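Putative peptidyl-prolyl cis-trans isomerase Cbf2 (Campylobacter jejuni, PDB 3RFW) is a SurA-like chaperone and virulence factor, probably periplasmic, with a parvulin-type domain that probably catalyses cis-trans isomerisation of peptidyl-prolyl bonds. Local coordinates at residues 9-14 against 43-48. Numbering follows the deposited sequence.
Sequences KSISDT and QYIMQD
I11, near the end of strand 9-12, reaches helix 34-56 with both side-chain branches and buries the most surface. Its CG2 methyl approaches the CD1-CE1 side of the Y44 ring, 3.9 Å from each atom, and the approach is oblique. CG2 stands anti to the backbone N, CG1 beside it (chi1 -55°); I11 CG1 passes I45 loosely, 4.5 Å from I45 CG1, while I11 CD1 closes on Y44 CE1 at 4.2 Å. Y44 extends from the helix with CG anti to its own N (chi1 177°), which carries the ring over to the strand; it makes an edge-to-face contact with F19, and its OH is hydrogen-bonded to E15 OE2 of helix 13-24. At the solvent-exposed end K9 curls back, its NZ giving a weak hydrogen bond to S10 O at 3.2 Å. K9 CE lies 4.2 Å from D48 OD2, leaving a methylene, not the ammonium, nearest the carboxylate; K9 NZ is 4.5 Å from D48 OD2, too far for a salt bridge. I45 also packs on A4 and V6 of strand 2-6 and on Y251 of the second subunit. The N-terminal hairpin is thus laid against helix 34-56 without a single hydrogen bond between the two segments: apolar side chains hold the buried middle, and the K9-D48 pair probably adds mild electrostatic attraction at the edge.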
loop_
_atom_site.group_PDB
_atom_site.type_symbol
_atom_site.label_atom_id
_atom_site.label_comp_id
_atom_site.label_asym_id
_atom_site.label_seq_id
_atom_site.Cartn_x
_atom_site.Cartn_y
_atom_site.Cartn_z
ATOM N N LYS A 9 44.130 16.657 -0.634
ATOM C CA LYS A 9 43.264 17.183 0.403
ATOM C C LYS A 9 42.690 16.070 1.267
ATOM O O LYS A 9 42.084 15.103 0.764
ATOM C CB LYS A 9 42.136 18.015 -0.216
ATOM C CG LYS A 9 41.022 18.347 0.786
ATOM C CD LYS A 9 39.857 19.152 0.168
ATOM C CE LYS A 9 38.642 18.247 -0.156
ATOM N NZ LYS A 9 38.317 17.399 1.011
ATOM N N SER A 10 42.731 16.311 2.562
ATOM C CA SER A 10 42.289 15.385 3.574
ATOM C C SER A 10 40.767 15.233 3.630
ATOM O O SER A 10 40.024 16.198 3.489
ATOM C CB SER A 10 42.790 15.871 4.940
ATOM O OG SER A 10 44.138 15.476 5.118
ATOM N N ILE A 11 40.318 13.994 3.803
ATOM C CA ILE A 11 38.933 13.698 4.087
ATOM C C ILE A 11 38.933 13.155 5.517
ATOM O O ILE A 11 39.605 12.163 5.807
ATOM C CB ILE A 11 38.383 12.617 3.096
ATOM C CG1 ILE A 11 38.583 13.044 1.631
ATOM C CG2 ILE A 11 36.934 12.223 3.394
ATOM C CD1 ILE A 11 37.621 14.132 1.123
ATOM N N SER A 12 38.207 13.828 6.413
ATOM C CA SER A 12 38.025 13.340 7.784
ATOM C C SER A 12 36.970 12.248 7.891
ATOM O O SER A 12 36.072 12.160 7.055
ATOM C CB SER A 12 37.634 14.486 8.718
ATOM O OG SER A 12 36.481 15.176 8.256
ATOM N N ASP A 13 37.031 11.487 8.981
ATOM C CA ASP A 13 35.953 10.597 9.360
ATOM C C ASP A 13 34.701 11.361 9.782
ATOM O O ASP A 13 33.575 10.940 9.485
ATOM C CB ASP A 13 36.399 9.636 10.466
ATOM C CG ASP A 13 36.883 10.359 11.716
ATOM O OD1 ASP A 13 36.917 11.612 11.751
ATOM O OD2 ASP A 13 37.243 9.657 12.670
ATOM N N THR A 14 34.919 12.528 10.374
ATOM C CA THR A 14 33.883 13.484 10.732
ATOM C C THR A 14 32.922 13.831 9.591
ATOM O O THR A 14 31.693 13.876 9.787
ATOM C CB THR A 14 34.532 14.822 11.194
ATOM O OG1 THR A 14 35.655 14.554 12.051
ATOM C CG2 THR A 14 33.521 15.676 11.946
ATOM N N GLN A 43 32.126 6.067 -1.635
ATOM C CA GLN A 43 30.914 6.760 -2.018
ATOM C C GLN A 43 30.997 8.286 -1.747
ATOM O O GLN A 43 30.676 9.104 -2.617
ATOM C CB GLN A 43 29.737 6.139 -1.289
ATOM C CG GLN A 43 28.407 6.667 -1.769
ATOM C CD GLN A 43 27.238 5.766 -1.375
ATOM O OE1 GLN A 43 27.425 4.620 -0.908
ATOM N NE2 GLN A 43 26.023 6.272 -1.572
ATOM N N TYR A 44 31.552 8.653 -0.598
ATOM C CA TYR A 44 31.632 10.055 -0.187
ATOM C C TYR A 44 32.625 10.826 -1.042
ATOM O O TYR A 44 32.324 11.937 -1.528
ATOM C CB TYR A 44 32.009 10.168 1.303
ATOM C CG TYR A 44 32.183 11.614 1.763
ATOM C CD1 TYR A 44 33.423 12.248 1.675
ATOM C CD2 TYR A 44 31.079 12.383 2.137
ATOM C CE1 TYR A 44 33.569 13.606 1.932
ATOM C CE2 TYR A 44 31.224 13.747 2.455
ATOM C CZ TYR A 44 32.466 14.347 2.367
ATOM O OH TYR A 44 32.616 15.680 2.717
ATOM N N ILE A 45 33.749 10.173 -1.351
ATOM C CA ILE A 45 34.768 10.744 -2.263
ATOM C C ILE A 45 34.190 10.963 -3.664
ATOM O O ILE A 45 34.420 11.978 -4.327
ATOM C CB ILE A 45 36.027 9.787 -2.309
ATOM C CG1 ILE A 45 36.793 9.906 -0.976
ATOM C CG2 ILE A 45 36.896 10.131 -3.506
ATOM C CD1 ILE A 45 37.790 8.795 -0.687
ATOM N N MET A 46 33.366 10.030 -4.099
ATOM C CA MET A 46 32.715 10.151 -5.405
ATOM C C MET A 46 31.751 11.339 -5.414
ATOM O O MET A 46 31.757 12.151 -6.361
ATOM C CB MET A 46 31.994 8.838 -5.762
ATOM C CG MET A 46 30.990 8.942 -6.928
ATOM S SD MET A 46 31.937 9.009 -8.459
ATOM C CE MET A 46 32.558 7.316 -8.423
ATOM N N GLN A 47 30.933 11.446 -4.368
ATOM C CA GLN A 47 30.101 12.654 -4.122
ATOM C C GLN A 47 30.963 13.923 -4.108
ATOM O O GLN A 47 30.701 14.847 -4.819
ATOM C CB GLN A 47 29.303 12.493 -2.795
ATOM C CG GLN A 47 28.410 13.697 -2.369
ATOM C CD GLN A 47 29.116 14.703 -1.426
ATOM O OE1 GLN A 47 30.237 14.478 -0.937
ATOM N NE2 GLN A 47 28.434 15.797 -1.140
ATOM N N ASP A 48 32.126 13.854 -3.498
ATOM C CA ASP A 48 32.978 15.033 -3.429
ATOM C C ASP A 48 33.523 15.477 -4.769
ATOM O O ASP A 48 33.590 16.676 -5.089
ATOM C CB ASP A 48 34.097 14.807 -2.446
ATOM C CG ASP A 48 34.873 16.078 -2.160
ATOM O OD1 ASP A 48 34.363 16.926 -1.401
ATOM O OD2 ASP A 48 35.986 16.235 -2.717
#